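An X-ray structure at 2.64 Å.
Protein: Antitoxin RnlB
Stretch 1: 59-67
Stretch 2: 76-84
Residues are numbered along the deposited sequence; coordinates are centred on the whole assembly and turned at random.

Stretch 1, residues 59-67: EWNRFVTLE
Stretch 2 (76-84) DTAKIIDEQ

Antiparallel strands pair through their backbones, and the side chains then sort onto two faces; residues 59-67 and 76-84 of the antitoxin RnlB illustrate both layers. Strand 63-67 runs against the strand around 77-81 with an angle of 149° between their N-to-C directions and an axial approach of 4.5 Å, burying 633 Å² in all. The register sets Val64 opposite Ile80 (CA to CA 4.4 Å, a non-hydrogen-bonded pair) and Thr65 opposite Lys79 (CA to CA 5.2 Å, a hydrogen-bonded pair), with phi/psi of -137/136 and -98/148 at Val64 and Thr65, and -127/124 and -71/132 at Lys79 and Ile80.

Ile80 covers the most surface. Its chi angles of -65° (m) and 176° (t) extend the side chain so that its end comes nearer the first stretch than its CA-to-CB bond suggests. CD1 of Ile80 reaches 3.4 Å from CZ3 of Trp60, meeting the ring obliquely, and 3.7 Å from CB of Asn61. Trp60, with chi1 54° (p) and chi2 -91°, lies in the type I turn from Glu59 to Arg62, closed by Arg62 N to Glu59 O at 3.1 Å; one isoleucine thus links the strand pair to the turn preceding it. On the same face, Val64 (chi1 170°, t) places CG2 4.1 Å from Ile80 CG1 and CG1 4.1 Å from Ala78 CB.

Thr65, buried on the other face, combines backbone and side-chain contacts. Its N donates to Lys79 O at 2.9 Å (170°), and Lys79 N returns a bond to Thr65 O at 2.9 Å (158°), completing the reciprocal pair. With chi1 at 60° (p), Thr65 OG1 also donates to Lys79 O at 3.0 Å, so that carbonyl accepts twice. Thr65 CG2 lies 3.0 Å from Ile81 CD1, closer than two methyl carbons normally approach, so the pair is a strained contact in the model at 2.64 Å and not evidence of favourable packing; Ile81 has chi angles of -67° (m) and -160° (t). Thr65 O additionally receives a CA-H...O contact from Ala78 CA at 3.2 Å.

Phe63 extends this face. Its O accepts from Ile81 N at 2.9 Å (167°), while its ring (chi1 -64°, m; chi2 -88°) approaches Glu83 CB obliquely, with CE2 4.0 Å from that atom.

Toward the far end, a side chain takes up the backbone's role: Thr77, at phi/psi -114/27 and chi1 81° (p), points toward the first stretch, and its OG1 accepts from Glu67 N at 2.9 Å (167°).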

# COMPACT_ATOMS: atom_id res chain seq x y z
N GLU C 59 12.66 13.23 11.72
CA GLU C 59 11.31 13.45 11.22
C GLU C 59 10.81 14.84 11.62
O GLU C 59 11.46 15.56 12.37
CB GLU C 59 10.37 12.36 11.72
CG GLU C 59 10.36 11.11 10.84
CD GLU C 59 9.86 11.44 9.43
OE1 GLU C 59 9.18 12.48 9.28
OE2 GLU C 59 10.15 10.68 8.48
N TRP C 60 9.61 15.19 11.12
CA TRP C 60 9.07 16.52 11.34
C TRP C 60 8.64 16.76 12.78
O TRP C 60 8.43 17.92 13.17
CB TRP C 60 7.89 16.77 10.40
CG TRP C 60 6.83 15.72 10.47
CD1 TRP C 60 6.74 14.58 9.71
CD2 TRP C 60 5.73 15.69 11.38
NE1 TRP C 60 5.63 13.85 10.09
CE2 TRP C 60 5.00 14.51 11.11
CE3 TRP C 60 5.28 16.55 12.38
CZ2 TRP C 60 3.86 14.18 11.80
CZ3 TRP C 60 4.13 16.21 13.06
CH2 TRP C 60 3.44 15.04 12.78
N ASN C 61 8.45 15.70 13.57
CA ASN C 61 8.19 15.81 15.00
C ASN C 61 9.36 15.28 15.82
O ASN C 61 9.19 14.60 16.84
CB ASN C 61 6.89 15.09 15.38
CG ASN C 61 6.98 13.60 15.19
OD1 ASN C 61 7.92 13.09 14.56
ND2 ASN C 61 5.98 12.87 15.73
N ARG C 62 10.58 15.56 15.37
CA ARG C 62 11.74 15.13 16.15
C ARG C 62 11.92 15.99 17.39
O ARG C 62 12.29 15.48 18.45
CB ARG C 62 12.99 15.15 15.27
CG ARG C 62 14.19 15.72 15.95
CD ARG C 62 15.42 15.44 15.18
NE ARG C 62 16.60 15.79 15.97
CZ ARG C 62 17.81 16.01 15.45
NH1 ARG C 62 17.99 15.91 14.15
NH2 ARG C 62 18.82 16.31 16.24
N PHE C 63 11.61 17.28 17.29
CA PHE C 63 11.77 18.23 18.39
C PHE C 63 10.41 18.65 18.93
O PHE C 63 9.56 19.12 18.17
CB PHE C 63 12.52 19.46 17.92
CG PHE C 63 13.93 19.21 17.48
CD1 PHE C 63 14.98 19.24 18.40
CD2 PHE C 63 14.22 19.03 16.13
CE1 PHE C 63 16.30 19.07 17.97
CE2 PHE C 63 15.52 18.83 15.71
CZ PHE C 63 16.56 18.85 16.62
N VAL C 64 10.24 18.54 20.24
CA VAL C 64 8.96 18.87 20.87
C VAL C 64 9.21 19.65 22.16
O VAL C 64 10.08 19.27 22.95
CB VAL C 64 8.17 17.58 21.17
CG1 VAL C 64 6.97 17.87 22.04
CG2 VAL C 64 7.74 16.93 19.88
N THR C 65 8.45 20.72 22.38
CA THR C 65 8.44 21.45 23.64
C THR C 65 7.28 21.03 24.53
O THR C 65 6.21 20.64 24.06
CB THR C 65 8.33 22.96 23.47
OG1 THR C 65 7.10 23.28 22.77
CG2 THR C 65 9.49 23.50 22.73
N LEU C 66 7.52 21.08 25.83
CA LEU C 66 6.46 20.95 26.83
C LEU C 66 6.72 21.92 27.97
O LEU C 66 7.88 22.17 28.35
CB LEU C 66 6.37 19.53 27.39
CG LEU C 66 6.04 18.45 26.36
CD1 LEU C 66 7.31 17.78 25.94
CD2 LEU C 66 5.06 17.47 26.93
N GLU C 67 5.64 22.46 28.52
CA GLU C 67 5.72 23.35 29.67
C GLU C 67 5.94 22.56 30.96
O GLU C 67 5.53 21.40 31.08
CB GLU C 67 4.45 24.18 29.78
CG GLU C 67 4.42 25.30 28.76
CD GLU C 67 3.07 25.97 28.63
OE1 GLU C 67 2.44 26.31 29.67
OE2 GLU C 67 2.64 26.16 27.47
N ASP C 76 -0.23 18.02 28.26
CA ASP C 76 -1.16 18.47 27.24
C ASP C 76 -0.75 19.80 26.63
O ASP C 76 -1.55 20.41 25.91
CB ASP C 76 -2.57 18.55 27.83
CG ASP C 76 -2.72 19.65 28.84
OD1 ASP C 76 -1.73 19.94 29.56
OD2 ASP C 76 -3.83 20.22 28.92
N THR C 77 0.48 20.24 26.85
CA THR C 77 1.00 21.49 26.30
C THR C 77 2.11 21.25 25.29
O THR C 77 3.02 22.08 25.16
CB THR C 77 1.53 22.43 27.39
OG1 THR C 77 2.84 22.02 27.75
CG2 THR C 77 0.64 22.43 28.61
N ALA C 78 2.11 20.09 24.64
CA ALA C 78 3.18 19.73 23.72
C ALA C 78 3.07 20.55 22.45
O ALA C 78 2.02 20.58 21.83
CB ALA C 78 3.10 18.25 23.36
N LYS C 79 4.15 21.20 22.04
CA LYS C 79 4.14 21.90 20.77
C LYS C 79 5.34 21.42 19.96
O LYS C 79 6.48 21.50 20.42
CB LYS C 79 4.20 23.42 20.98
N ILE C 80 5.07 20.93 18.75
CA ILE C 80 6.15 20.49 17.87
C ILE C 80 6.93 21.70 17.38
O ILE C 80 6.34 22.68 16.90
CB ILE C 80 5.58 19.69 16.70
CG1 ILE C 80 4.94 18.41 17.22
CG2 ILE C 80 6.70 19.40 15.69
CD1 ILE C 80 4.24 17.56 16.17
N ILE C 81 8.25 21.64 17.46
CA ILE C 81 9.10 22.74 17.00
C ILE C 81 9.86 22.28 15.77
O ILE C 81 10.43 21.18 15.75
CB ILE C 81 10.05 23.24 18.10
CG1 ILE C 81 9.25 23.90 19.23
CG2 ILE C 81 11.06 24.24 17.54
CD1 ILE C 81 10.08 24.85 20.10
N ASP C 82 9.87 23.14 14.74
CA ASP C 82 10.62 22.88 13.53
C ASP C 82 12.11 23.06 13.78
O ASP C 82 12.52 23.93 14.55
CB ASP C 82 10.17 23.85 12.45
CG ASP C 82 10.15 23.25 11.10
OD1 ASP C 82 11.24 23.10 10.50
OD2 ASP C 82 9.04 22.94 10.62
N GLU C 83 12.93 22.23 13.12
CA GLU C 83 14.39 22.31 13.27
C GLU C 83 14.92 23.69 12.87
O GLU C 83 15.96 24.14 13.37
CB GLU C 83 15.09 21.21 12.48
N GLN C 84 14.23 24.37 11.95
CA GLN C 84 14.70 25.69 11.56
C GLN C 84 14.40 26.74 12.62
O GLN C 84 14.94 27.85 12.53
CB GLN C 84 14.06 26.11 10.23